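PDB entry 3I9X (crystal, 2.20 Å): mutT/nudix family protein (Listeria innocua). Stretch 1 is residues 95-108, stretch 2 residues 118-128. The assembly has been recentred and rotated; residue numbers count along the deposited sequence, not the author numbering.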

# COMPACT_ATOMS: atom_id res chain seq x y z
N SER A 95 -3.97 -13.58 20.28
CA SER A 95 -3.02 -14.71 20.44
C SER A 95 -2.88 -15.63 19.23
O SER A 95 -2.27 -16.68 19.33
CB SER A 95 -3.34 -15.55 21.69
OG SER A 95 -3.23 -14.78 22.88
N LEU A 96 -3.43 -15.25 18.08
CA LEU A 96 -3.21 -16.04 16.86
C LEU A 96 -1.84 -15.70 16.27
O LEU A 96 -1.40 -14.55 16.33
CB LEU A 96 -4.33 -15.81 15.84
CG LEU A 96 -5.67 -16.43 16.22
CD1 LEU A 96 -6.80 -15.75 15.47
CD2 LEU A 96 -5.65 -17.95 15.99
N THR A 97 -1.21 -16.69 15.65
CA THR A 97 0.22 -16.68 15.37
C THR A 97 0.63 -17.20 13.97
O THR A 97 1.64 -16.80 13.41
CB THR A 97 0.96 -17.51 16.47
OG1 THR A 97 2.10 -16.77 16.93
CG2 THR A 97 1.37 -18.91 15.97
N ASP A 98 -0.15 -18.10 13.40
CA ASP A 98 0.25 -18.67 12.12
C ASP A 98 -0.75 -18.23 11.06
O ASP A 98 -1.19 -19.06 10.25
CB ASP A 98 0.29 -20.22 12.24
N ILE A 99 -1.10 -16.92 11.07
CA ILE A 99 -2.18 -16.39 10.21
C ILE A 99 -1.64 -15.46 9.13
O ILE A 99 -1.13 -14.39 9.42
CB ILE A 99 -3.28 -15.64 11.04
CG1 ILE A 99 -3.87 -16.56 12.11
CG2 ILE A 99 -4.40 -15.17 10.12
CD1 ILE A 99 -4.65 -17.81 11.54
N PRO A 100 -1.76 -15.89 7.87
CA PRO A 100 -1.40 -14.97 6.80
C PRO A 100 -2.43 -13.85 6.68
O PRO A 100 -3.63 -14.07 6.71
CB PRO A 100 -1.39 -15.85 5.54
CG PRO A 100 -1.34 -17.28 6.05
CD PRO A 100 -2.10 -17.22 7.35
N LEU A 101 -1.87 -12.65 6.60
CA LEU A 101 -2.56 -11.40 6.48
C LEU A 101 -2.50 -11.00 5.02
O LEU A 101 -1.40 -10.99 4.44
CB LEU A 101 -1.81 -10.37 7.32
CG LEU A 101 -1.87 -10.57 8.85
CD1 LEU A 101 -0.98 -9.55 9.49
CD2 LEU A 101 -3.29 -10.41 9.38
N ILE A 102 -3.67 -10.77 4.42
CA ILE A 102 -3.77 -10.42 3.01
C ILE A 102 -3.83 -8.87 2.85
O ILE A 102 -4.71 -8.22 3.39
CB ILE A 102 -5.02 -11.07 2.40
CG1 ILE A 102 -5.05 -12.58 2.71
CG2 ILE A 102 -5.16 -10.71 0.85
CD1 ILE A 102 -3.75 -13.34 2.31
N PRO A 103 -2.87 -8.28 2.13
CA PRO A 103 -2.94 -6.81 1.96
C PRO A 103 -4.08 -6.47 1.05
O PRO A 103 -4.30 -7.20 0.07
CB PRO A 103 -1.61 -6.45 1.31
CG PRO A 103 -0.87 -7.76 1.01
CD PRO A 103 -1.63 -8.90 1.62
N PHE A 104 -4.85 -5.44 1.34
CA PHE A 104 -5.88 -5.10 0.36
C PHE A 104 -5.92 -3.66 -0.02
O PHE A 104 -6.61 -3.32 -0.99
CB PHE A 104 -7.29 -5.59 0.74
CG PHE A 104 -7.90 -4.86 1.88
CD1 PHE A 104 -8.73 -3.80 1.65
CD2 PHE A 104 -7.63 -5.21 3.16
CE1 PHE A 104 -9.27 -3.11 2.68
CE2 PHE A 104 -8.21 -4.50 4.24
CZ PHE A 104 -9.02 -3.47 3.99
N GLY A 105 -5.25 -2.81 0.72
CA GLY A 105 -4.96 -1.48 0.17
C GLY A 105 -4.09 -0.57 0.99
O GLY A 105 -3.44 -0.99 1.97
N VAL A 106 -4.03 0.66 0.52
CA VAL A 106 -3.45 1.77 1.25
C VAL A 106 -4.59 2.80 1.36
O VAL A 106 -5.35 2.98 0.42
CB VAL A 106 -2.21 2.30 0.53
CG1 VAL A 106 -1.59 3.39 1.28
CG2 VAL A 106 -1.18 1.15 0.40
N PHE A 107 -4.75 3.39 2.52
CA PHE A 107 -5.73 4.43 2.73
C PHE A 107 -4.92 5.64 3.08
O PHE A 107 -4.29 5.66 4.10
CB PHE A 107 -6.74 4.01 3.80
CG PHE A 107 -7.61 2.93 3.32
CD1 PHE A 107 -8.84 3.23 2.73
CD2 PHE A 107 -7.14 1.64 3.29
CE1 PHE A 107 -9.62 2.20 2.20
CE2 PHE A 107 -7.90 0.61 2.76
CZ PHE A 107 -9.14 0.89 2.23
N ASP A 108 -4.86 6.56 2.13
CA ASP A 108 -3.98 7.71 2.21
C ASP A 108 -4.71 9.03 1.86
O ASP A 108 -4.09 10.07 1.84
CB ASP A 108 -2.76 7.50 1.31
CG ASP A 108 -3.11 7.31 -0.15
OD1 ASP A 108 -4.30 7.25 -0.48
OD2 ASP A 108 -2.20 7.16 -0.99
N ILE A 118 -1.83 10.74 7.99
CA ILE A 118 -1.54 9.36 8.45
C ILE A 118 -1.92 8.41 7.33
O ILE A 118 -3.00 8.51 6.75
CB ILE A 118 -2.23 9.03 9.81
CG1 ILE A 118 -1.68 9.93 10.92
CG2 ILE A 118 -1.98 7.59 10.22
CD1 ILE A 118 -2.62 10.10 12.08
N ILE A 119 -0.96 7.57 6.96
CA ILE A 119 -1.11 6.64 5.86
C ILE A 119 -1.33 5.27 6.47
O ILE A 119 -0.55 4.84 7.36
CB ILE A 119 0.15 6.64 5.00
CG1 ILE A 119 0.35 8.02 4.35
CG2 ILE A 119 0.10 5.55 3.94
CD1 ILE A 119 1.84 8.43 4.31
N SER A 120 -2.44 4.64 6.08
CA SER A 120 -2.79 3.31 6.56
C SER A 120 -2.55 2.22 5.52
O SER A 120 -3.07 2.29 4.44
CB SER A 120 -4.26 3.26 6.96
OG SER A 120 -4.68 1.91 6.99
N ARG A 121 -1.81 1.19 5.91
CA ARG A 121 -1.67 -0.03 5.16
C ARG A 121 -2.68 -1.05 5.72
O ARG A 121 -2.65 -1.44 6.89
CB ARG A 121 -0.21 -0.51 5.28
CG ARG A 121 0.20 -1.82 4.53
CD ARG A 121 -0.42 -1.96 3.26
NE ARG A 121 0.27 -2.89 2.38
CZ ARG A 121 -0.18 -3.23 1.17
NH1 ARG A 121 -1.32 -2.74 0.70
NH2 ARG A 121 0.54 -4.06 0.40
N ALA A 122 -3.61 -1.46 4.89
CA ALA A 122 -4.71 -2.28 5.36
C ALA A 122 -4.59 -3.74 4.94
O ALA A 122 -4.19 -4.05 3.81
CB ALA A 122 -5.98 -1.69 4.91
N PHE A 123 -4.88 -4.63 5.86
CA PHE A 123 -4.80 -6.05 5.63
C PHE A 123 -6.14 -6.67 6.04
O PHE A 123 -6.81 -6.11 6.94
CB PHE A 123 -3.73 -6.68 6.52
CG PHE A 123 -2.31 -6.19 6.26
CD1 PHE A 123 -1.43 -6.92 5.44
CD2 PHE A 123 -1.81 -5.08 6.93
CE1 PHE A 123 -0.12 -6.51 5.22
CE2 PHE A 123 -0.49 -4.65 6.73
CZ PHE A 123 0.35 -5.36 5.86
N TYR A 124 -6.51 -7.80 5.45
CA TYR A 124 -7.53 -8.65 6.07
C TYR A 124 -7.02 -10.03 6.46
O TYR A 124 -6.04 -10.50 5.94
CB TYR A 124 -8.75 -8.82 5.19
CG TYR A 124 -8.64 -9.68 3.94
CD1 TYR A 124 -8.78 -11.06 3.99
CD2 TYR A 124 -8.54 -9.09 2.70
CE1 TYR A 124 -8.77 -11.83 2.82
CE2 TYR A 124 -8.51 -9.84 1.52
CZ TYR A 124 -8.63 -11.20 1.59
OH TYR A 124 -8.60 -11.92 0.40
N ALA A 125 -7.72 -10.66 7.38
CA ALA A 125 -7.46 -12.04 7.75
C ALA A 125 -8.80 -12.74 7.99
O ALA A 125 -9.78 -12.10 8.43
CB ALA A 125 -6.61 -12.10 9.01
N ILE A 126 -8.82 -14.04 7.71
CA ILE A 126 -9.95 -14.91 8.01
C ILE A 126 -9.53 -15.94 9.04
O ILE A 126 -8.71 -16.80 8.77
CB ILE A 126 -10.48 -15.57 6.75
CG1 ILE A 126 -10.92 -14.51 5.76
CG2 ILE A 126 -11.68 -16.51 7.06
CD1 ILE A 126 -10.91 -14.99 4.35
N VAL A 127 -10.04 -15.82 10.26
CA VAL A 127 -9.58 -16.67 11.34
C VAL A 127 -10.75 -17.50 11.85
O VAL A 127 -11.88 -17.26 11.44
CB VAL A 127 -8.91 -15.83 12.43
CG1 VAL A 127 -7.89 -14.87 11.78
CG2 VAL A 127 -9.94 -15.05 13.24
N PRO A 128 -10.48 -18.54 12.65
CA PRO A 128 -11.56 -19.30 13.23
C PRO A 128 -12.32 -18.44 14.22
O PRO A 128 -11.73 -17.57 14.87
CB PRO A 128 -10.85 -20.50 13.91
CG PRO A 128 -9.53 -20.63 13.19
CD PRO A 128 -9.17 -19.16 12.95
O HOH W 1 -6.40 -14.90 6.34

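The strand around Ile102 to Phe107 and the one running from Ile118 through Tyr124 are antiparallel, their N-to-C directions 139° apart, and the contact buries 982 Å². Ile102 and Tyr124 form a hydrogen-bonded pair, with Ile102 N to Tyr124 O and Tyr124 N to Ile102 O both 2.8 Å. Phe107 and Ser120 form another, at 2.8 Å from Phe107 N to Ser120 O and 2.9 Å from Ser120 N to Phe107 O. Between them the register slips by one residue at Phe104, a beta bulge. Ala122 O there accepts from Phe104 N at 2.9 Å and weakly from Gly105 N at 3.5 Å, while Ala122 N donates to Gly105 O at 3.0 Å.

Several side chains meet around the bulge. Phe104, at phi/psi -130/-14, points its CA-to-CB bond sideways, yet with chi1 at 71° (p) the ring comes back to the partner strand. Ala122 CB lies over one ring face, 4.0 Å from the centroid of the Phe104 ring and 30° off its normal; Phe104 CD2 meets Tyr124 CD2 at 4.0 Å. Tyr124, also p (72°), turns one ring face to Ile102, whose CB sits 3.7 Å from the centroid of the Tyr124 ring, 10° off the normal, a CH-pi contact. Phe107, an m rotamer, brings CE2 to 3.7 Å from Ala122 CB.

Pro103, Val106, Arg121 and Phe123 lie on one face of the sheet, opposite Ile102, Phe107, Ser120, Ala122 and Tyr124. The t, p, t, chi4 176° conformation of Arg121 carries the guanidinium to the bulge, where Arg121 NH1 donates to Gly105 O at 3.0 Å (161°), the second donor on that carbonyl. Pro103 CB covers a guanidinium face, 3.3 Å from Arg121 NH2.

Apolar packing continues toward Leu96: Leu101 CD2 to Ala125 CB, 3.7 Å; Leu96 CD1 to Val127 CB, 3.7 Å. A water bridges Pro100 O and Ile126 N, 2.9 Å from each.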